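Local coordinates for protein GH127 beta-L-arabinofuranoside (Geobacillus stearothermophilus, PDB 4QK0) that probably hydrolyses beta-L-arabinofuranosides, as a family GH127 glycoside hydrolase from a thermophilic bacterium, at residues 270-281 against 339-350. Residues are numbered along the deposited sequence; the frame is centred on the assembly and turned at random.
Sequences LYMYTAMAGLAA and ALVFWTRRMLEL
Trp343 lays one face of its indole over Tyr273, whose CB stands 3.7 Å from the centroid of the five-membered ring and 23° off its normal, a CH-pi contact. Further along, Tyr273 CD2 meets Trp343 CH2, the two rings inclined obliquely. The indole reaches a hole formed by Leu270, Tyr273, Thr274 and Ala277 because its chi1 of -174° turns CG away from the backbone N; Leu270 CD2 touches Trp343 CE3 at 3.5 Å. Ala277 CB comes to the ring edge. Replacing Trp343 with an alanine would probably open a gap between the helices, leaving Tyr273 CB and Leu270 CD2 without their aromatic partner. Thr274 and Ala277 are reciprocal knobs, the first among Ala339, Phe342, Trp343 and Arg346, the second among Trp343, Arg346, Met347 and Leu350. Thr274 OG1 donates to Leu270 O (2.8 Å), which also accepts from Thr274 N on the opposite face of the carbonyl plane. Ala277 CB fits against Arg346 CB at 3.7 Å, while a water bridges Ala277 O and Arg346 O. Arg346 NH1 forms salt bridges with Glu349 and Glu203. The segment axes approach to 8.4 Å and run nearly parallel at 16°, consistent with the (alpha/alpha)6 barrel expected of this catalytic domain. Helix 194-205 packs on helix 266-283 and also reaches Arg346 through Leu199; helix 354-365 packs against helix 334-350, and helix 413-422 touches Tyr271 and Phe342.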
ATOM      1  N   LEU A 270      17.070   9.446  12.839  1.00 21.11           N
ATOM      2  CA  LEU A 270      18.353   9.819  12.322  1.00 23.18           C
ATOM      3  C   LEU A 270      18.936  11.034  13.084  1.00 23.00           C
ATOM      4  O   LEU A 270      20.135  11.113  13.228  1.00 21.27           O
ATOM      5  CB  LEU A 270      18.269  10.117  10.849  1.00 24.57           C
ATOM      6  CG  LEU A 270      17.911   8.932   9.938  1.00 28.40           C
ATOM      7  CD1 LEU A 270      17.765   9.426   8.536  1.00 30.55           C
ATOM      8  CD2 LEU A 270      18.904   7.833   9.934  1.00 29.43           C
ATOM      9  N   TYR A 271      18.087  11.933  13.568  1.00 20.34           N
ATOM     10  CA  TYR A 271      18.552  12.989  14.441  1.00 23.05           C
ATOM     11  C   TYR A 271      19.117  12.411  15.753  1.00 23.54           C
ATOM     12  O   TYR A 271      20.112  12.891  16.282  1.00 23.30           O
ATOM     13  CB  TYR A 271      17.437  13.977  14.767  1.00 20.74           C
ATOM     14  CG  TYR A 271      17.097  14.991  13.726  1.00 20.56           C
ATOM     15  CD1 TYR A 271      17.686  14.993  12.470  1.00 21.64           C
ATOM     16  CD2 TYR A 271      16.163  16.003  14.007  1.00 21.82           C
ATOM     17  CE1 TYR A 271      17.350  15.955  11.495  1.00 21.87           C
ATOM     18  CE2 TYR A 271      15.808  16.940  13.026  1.00 20.66           C
ATOM     19  CZ  TYR A 271      16.396  16.909  11.777  1.00 20.71           C
ATOM     20  OH  TYR A 271      16.065  17.849  10.807  1.00 19.19           O
HETATM   21  N   MSE A 272      18.478  11.376  16.259  1.00 24.43           N
HETATM   22  CA  MSE A 272      18.938  10.721  17.459  1.00 25.04           C
HETATM   23  C   MSE A 272      20.261  10.064  17.193  1.00 26.40           C
HETATM   24  O   MSE A 272      21.202  10.228  17.971  1.00 27.06           O
HETATM   25  CB  MSE A 272      17.976   9.690  17.998  1.00 25.31           C
HETATM   26  CG  MSE A 272      18.387   9.148  19.380  1.00 25.66           C
HETATM   27 SE   MSE A 272      17.109   7.810  20.007  1.00 25.45          SE
HETATM   28  CE  MSE A 272      17.603   6.492  18.647  1.00 22.51           C
ATOM     29  N   TYR A 273      20.380   9.364  16.084  1.00 23.78           N
ATOM     30  CA  TYR A 273      21.628   8.704  15.787  1.00 22.43           C
ATOM     31  C   TYR A 273      22.724   9.694  15.609  1.00 22.15           C
ATOM     32  O   TYR A 273      23.902   9.405  15.887  1.00 21.97           O
ATOM     33  CB  TYR A 273      21.546   7.811  14.555  1.00 22.78           C
ATOM     34  CG  TYR A 273      20.386   6.785  14.559  1.00 23.67           C
ATOM     35  CD1 TYR A 273      19.840   6.292  15.724  1.00 22.59           C
ATOM     36  CD2 TYR A 273      19.861   6.333  13.353  1.00 25.27           C
ATOM     37  CE1 TYR A 273      18.813   5.360  15.701  1.00 23.60           C
ATOM     38  CE2 TYR A 273      18.833   5.395  13.328  1.00 24.60           C
ATOM     39  CZ  TYR A 273      18.305   4.927  14.497  1.00 23.18           C
ATOM     40  OH  TYR A 273      17.290   4.010  14.421  1.00 22.34           O
ATOM     41  N   THR A 274      22.394  10.827  15.031  1.00 22.44           N
ATOM     42  CA  THR A 274      23.406  11.818  14.749  1.00 21.79           C
ATOM     43  C   THR A 274      24.007  12.313  16.130  1.00 22.76           C
ATOM     44  O   THR A 274      25.202  12.407  16.277  1.00 24.78           O
ATOM     45  CB  THR A 274      22.796  12.970  13.991  1.00 22.87           C
ATOM     46  OG1 THR A 274      22.418  12.560  12.665  1.00 19.88           O
ATOM     47  CG2 THR A 274      23.761  14.164  13.889  1.00 21.00           C
ATOM     48  N   ALA A 275      23.150  12.533  17.114  1.00 21.16           N
ATOM     49  CA  ALA A 275      23.567  12.885  18.446  1.00 23.19           C
ATOM     50  C   ALA A 275      24.404  11.746  19.104  1.00 26.37           C
ATOM     51  O   ALA A 275      25.458  11.992  19.678  1.00 24.27           O
ATOM     52  CB  ALA A 275      22.399  13.258  19.313  1.00 20.89           C
HETATM   53  N   MSE A 276      23.938  10.522  18.968  1.00 26.79           N
HETATM   54  CA  MSE A 276      24.641   9.400  19.543  1.00 29.47           C
HETATM   55  C   MSE A 276      26.042   9.298  19.009  1.00 27.49           C
HETATM   56  O   MSE A 276      26.961   9.042  19.776  1.00 29.94           O
HETATM   57  CB  MSE A 276      23.914   8.094  19.280  1.00 29.83           C
HETATM   58  CG  MSE A 276      22.592   8.062  20.046  1.00 27.46           C
HETATM   59 SE   MSE A 276      21.553   6.520  19.380  1.00 27.99          SE
HETATM   60  CE  MSE A 276      22.744   4.982  19.552  1.00 31.52           C
ATOM     61  N   ALA A 277      26.223   9.503  17.709  1.00 25.69           N
ATOM     62  CA  ALA A 277      27.541   9.397  17.093  1.00 24.89           C
ATOM     63  C   ALA A 277      28.491  10.513  17.533  1.00 29.25           C
ATOM     64  O   ALA A 277      29.669  10.267  17.775  1.00 26.99           O
ATOM     65  CB  ALA A 277      27.425   9.400  15.599  1.00 24.14           C
ATOM     66  N   GLY A 278      27.964  11.730  17.619  1.00 27.38           N
ATOM     67  CA  GLY A 278      28.698  12.875  18.165  1.00 28.48           C
ATOM     68  C   GLY A 278      29.138  12.641  19.618  1.00 28.93           C
ATOM     69  O   GLY A 278      30.265  12.909  19.941  1.00 30.69           O
ATOM     70  N   LEU A 279      28.257  12.124  20.462  1.00 28.01           N
ATOM     71  CA  LEU A 279      28.583  11.824  21.833  1.00 28.36           C
ATOM     72  C   LEU A 279      29.579  10.661  21.967  1.00 31.68           C
ATOM     73  O   LEU A 279      30.514  10.758  22.732  1.00 30.65           O
ATOM     74  CB  LEU A 279      27.364  11.463  22.622  1.00 27.04           C
ATOM     75  CG  LEU A 279      26.406  12.608  22.884  1.00 30.88           C
ATOM     76  CD1 LEU A 279      25.048  12.036  23.307  1.00 30.78           C
ATOM     77  CD2 LEU A 279      26.950  13.572  23.930  1.00 29.40           C
ATOM     78  N   ALA A 280      29.418   9.601  21.195  1.00 28.62           N
ATOM     79  CA  ALA A 280      30.421   8.545  21.200  1.00 30.24           C
ATOM     80  C   ALA A 280      31.829   9.082  20.899  1.00 32.82           C
ATOM     81  O   ALA A 280      32.793   8.654  21.486  1.00 31.71           O
ATOM     82  CB  ALA A 280      30.076   7.470  20.204  1.00 29.89           C
ATOM     83  N   ALA A 281      31.938  10.017  19.957  1.00 36.13           N
ATOM     84  CA  ALA A 281      33.229  10.587  19.596  1.00 38.66           C
ATOM     85  C   ALA A 281      33.784  11.434  20.713  1.00 43.87           C
ATOM     86  O   ALA A 281      34.919  11.280  21.096  1.00 46.84           O
ATOM     87  CB  ALA A 281      33.092  11.454  18.341  1.00 39.69           C
ATOM     88  N   ALA A 339      18.636  14.364   6.946  1.00 25.62           N
ATOM     89  CA  ALA A 339      19.103  13.900   8.269  1.00 25.10           C
ATOM     90  C   ALA A 339      20.160  12.793   8.126  1.00 25.15           C
ATOM     91  O   ALA A 339      21.089  12.700   8.925  1.00 24.29           O
ATOM     92  CB  ALA A 339      17.956  13.376   9.081  1.00 23.74           C
ATOM     93  N   LEU A 340      20.042  11.974   7.089  1.00 24.65           N
ATOM     94  CA  LEU A 340      21.050  10.951   6.879  1.00 24.16           C
ATOM     95  C   LEU A 340      22.392  11.609   6.576  1.00 25.30           C
ATOM     96  O   LEU A 340      23.435  11.172   7.029  1.00 22.62           O
ATOM     97  CB  LEU A 340      20.633  10.030   5.779  1.00 23.36           C
ATOM     98  CG  LEU A 340      21.549   8.918   5.295  1.00 25.24           C
ATOM     99  CD1 LEU A 340      21.941   7.992   6.441  1.00 26.75           C
ATOM    100  CD2 LEU A 340      20.853   8.137   4.195  1.00 25.04           C
ATOM    101  N   VAL A 341      22.370  12.668   5.803  1.00 29.19           N
ATOM    102  CA  VAL A 341      23.606  13.373   5.525  1.00 30.10           C
ATOM    103  C   VAL A 341      24.264  13.865   6.842  1.00 27.98           C
ATOM    104  O   VAL A 341      25.475  13.701   7.026  1.00 27.27           O
ATOM    105  CB  VAL A 341      23.378  14.552   4.593  1.00 33.14           C
ATOM    106  CG1 VAL A 341      24.663  15.392   4.454  1.00 31.72           C
ATOM    107  CG2 VAL A 341      22.935  14.049   3.216  1.00 30.06           C
ATOM    108  N   PHE A 342      23.478  14.463   7.721  1.00 25.06           N
ATOM    109  CA  PHE A 342      23.997  14.937   9.010  1.00 27.78           C
ATOM    110  C   PHE A 342      24.633  13.768   9.776  1.00 26.78           C
ATOM    111  O   PHE A 342      25.700  13.922  10.364  1.00 26.63           O
ATOM    112  CB  PHE A 342      22.943  15.567   9.917  1.00 28.24           C
ATOM    113  CG  PHE A 342      22.223  16.766   9.339  1.00 29.43           C
ATOM    114  CD1 PHE A 342      22.834  17.627   8.437  1.00 29.11           C
ATOM    115  CD2 PHE A 342      20.919  17.039   9.729  1.00 32.70           C
ATOM    116  CE1 PHE A 342      22.150  18.739   7.931  1.00 32.22           C
ATOM    117  CE2 PHE A 342      20.226  18.168   9.231  1.00 33.05           C
ATOM    118  CZ  PHE A 342      20.854  19.021   8.337  1.00 30.84           C
ATOM    119  N   TRP A 343      23.954  12.638   9.798  1.00 23.79           N
ATOM    120  CA  TRP A 343      24.437  11.472  10.507  1.00 24.43           C
ATOM    121  C   TRP A 343      25.781  11.039   9.959  1.00 26.92           C
ATOM    122  O   TRP A 343      26.712  10.815  10.736  1.00 26.92           O
ATOM    123  CB  TRP A 343      23.462  10.349  10.371  1.00 24.65           C
ATOM    124  CG  TRP A 343      23.783   9.165  11.177  1.00 28.13           C
ATOM    125  CD1 TRP A 343      24.585   9.107  12.283  1.00 29.28           C
ATOM    126  CD2 TRP A 343      23.248   7.847  11.012  1.00 26.94           C
ATOM    127  NE1 TRP A 343      24.579   7.845  12.797  1.00 28.25           N
ATOM    128  CE2 TRP A 343      23.761   7.051  12.055  1.00 26.40           C
ATOM    129  CE3 TRP A 343      22.353   7.275  10.107  1.00 26.15           C
ATOM    130  CZ2 TRP A 343      23.444   5.673  12.196  1.00 27.44           C
ATOM    131  CZ3 TRP A 343      22.034   5.912  10.241  1.00 27.00           C
ATOM    132  CH2 TRP A 343      22.566   5.130  11.283  1.00 24.39           C
ATOM    133  N   THR A 344      25.912  10.986   8.640  1.00 25.63           N
ATOM    134  CA  THR A 344      27.140  10.503   8.045  1.00 29.34           C
ATOM    135  C   THR A 344      28.333  11.362   8.470  1.00 31.85           C
ATOM    136  O   THR A 344      29.439  10.879   8.659  1.00 33.17           O
ATOM    137  CB  THR A 344      27.095  10.480   6.502  1.00 31.05           C
ATOM    138  OG1 THR A 344      26.809  11.797   6.002  1.00 29.57           O
ATOM    139  CG2 THR A 344      26.003   9.523   6.012  1.00 32.59           C
ATOM    140  N   ARG A 345      28.119  12.647   8.567  1.00 32.84           N
ATOM    141  CA  ARG A 345      29.181  13.523   8.953  1.00 34.35           C
ATOM    142  C   ARG A 345      29.706  13.192  10.360  1.00 30.49           C
ATOM    143  O   ARG A 345      30.879  13.238  10.563  1.00 29.33           O
ATOM    144  CB  ARG A 345      28.733  14.971   8.862  1.00 35.09           C
ATOM    145  CG  ARG A 345      29.895  15.955   8.818  1.00 39.84           C
ATOM    146  CD  ARG A 345      29.326  17.343   8.921  1.00 45.93           C
ATOM    147  NE  ARG A 345      30.314  18.356   9.219  1.00 49.53           N
ATOM    148  CZ  ARG A 345      30.013  19.630   9.442  1.00 48.82           C
ATOM    149  NH1 ARG A 345      28.750  20.054   9.389  1.00 48.68           N
ATOM    150  NH2 ARG A 345      30.978  20.489   9.713  1.00 49.92           N
ATOM    151  N   ARG A 346      28.830  12.912  11.321  1.00 30.72           N
ATOM    152  CA  ARG A 346      29.259  12.506  12.637  1.00 30.91           C
ATOM    153  C   ARG A 346      29.881  11.126  12.629  1.00 31.48           C
ATOM    154  O   ARG A 346      30.778  10.840  13.444  1.00 31.03           O
ATOM    155  CB  ARG A 346      28.109  12.515  13.630  1.00 31.35           C
ATOM    156  CG  ARG A 346      27.567  13.901  13.905  1.00 34.20           C
ATOM    157  CD  ARG A 346      28.616  14.808  14.516  1.00 36.56           C
ATOM    158  NE  ARG A 346      28.054  15.995  15.143  1.00 41.17           N
ATOM    159  CZ  ARG A 346      28.765  16.924  15.784  1.00 41.40           C
ATOM    160  NH1 ARG A 346      30.077  16.796  15.887  1.00 39.77           N
ATOM    161  NH2 ARG A 346      28.167  18.011  16.308  1.00 42.87           N
HETATM  162  N   MSE A 347      29.385  10.233  11.766  1.00 27.21           N
HETATM  163  CA  MSE A 347      29.985   8.885  11.713  1.00 24.94           C
HETATM  164  C   MSE A 347      31.411   9.048  11.253  1.00 24.00           C
HETATM  165  O   MSE A 347      32.285   8.358  11.720  1.00 25.63           O
HETATM  166  CB  MSE A 347      29.288   7.906  10.799  1.00 22.70           C
HETATM  167  CG  MSE A 347      27.881   7.499  11.250  1.00 22.48           C
HETATM  168 SE   MSE A 347      27.854   6.590  12.972  1.00 27.18          SE
HETATM  169  CE  MSE A 347      28.691   4.878  12.496  1.00 23.41           C
ATOM    170  N   LEU A 348      31.652   9.921  10.306  1.00 25.38           N
ATOM    171  CA  LEU A 348      32.996  10.163   9.826  1.00 29.92           C
ATOM    172  C   LEU A 348      33.934  10.665  10.932  1.00 33.86           C
ATOM    173  O   LEU A 348      35.092  10.361  10.918  1.00 31.22           O
ATOM    174  CB  LEU A 348      32.991  11.183   8.705  1.00 31.34           C
ATOM    175  CG  LEU A 348      32.558  10.568   7.378  1.00 32.42           C
ATOM    176  CD1 LEU A 348      32.325  11.659   6.344  1.00 30.73           C
ATOM    177  CD2 LEU A 348      33.587   9.556   6.901  1.00 32.32           C
ATOM    178  N   GLU A 349      33.415  11.444  11.871  1.00 39.63           N
ATOM    179  CA  GLU A 349      34.217  11.923  13.002  1.00 43.02           C
ATOM    180  C   GLU A 349      34.463  10.807  13.996  1.00 42.61           C
ATOM    181  O   GLU A 349      35.419  10.824  14.735  1.00 48.59           O
ATOM    182  CB  GLU A 349      33.542  13.130  13.649  1.00 45.32           C
ATOM    183  CG  GLU A 349      33.579  14.343  12.697  1.00 47.28           C
ATOM    184  CD  GLU A 349      32.668  15.511  13.116  1.00 52.80           C
ATOM    185  OE1 GLU A 349      32.071  15.438  14.224  1.00 42.85           O
ATOM    186  OE2 GLU A 349      32.527  16.480  12.325  1.00 46.64           O
ATOM    187  N   LEU A 350      33.632   9.787  13.961  1.00 39.63           N
ATOM    188  CA  LEU A 350      33.796   8.654  14.842  1.00 38.98           C
ATOM    189  C   LEU A 350      34.752   7.594  14.308  1.00 39.06           C
ATOM    190  O   LEU A 350      35.414   6.893  15.065  1.00 49.81           O
ATOM    191  CB  LEU A 350      32.432   8.044  15.029  1.00 38.61           C
ATOM    192  CG  LEU A 350      32.206   6.928  16.018  1.00 37.30           C
ATOM    193  CD1 LEU A 350      32.620   7.376  17.415  1.00 38.28           C
ATOM    194  CD2 LEU A 350      30.724   6.558  15.988  1.00 41.58           C
TER
HETATM  195  O   HOH W   1      31.325  11.800  15.784  1.00 44.33           O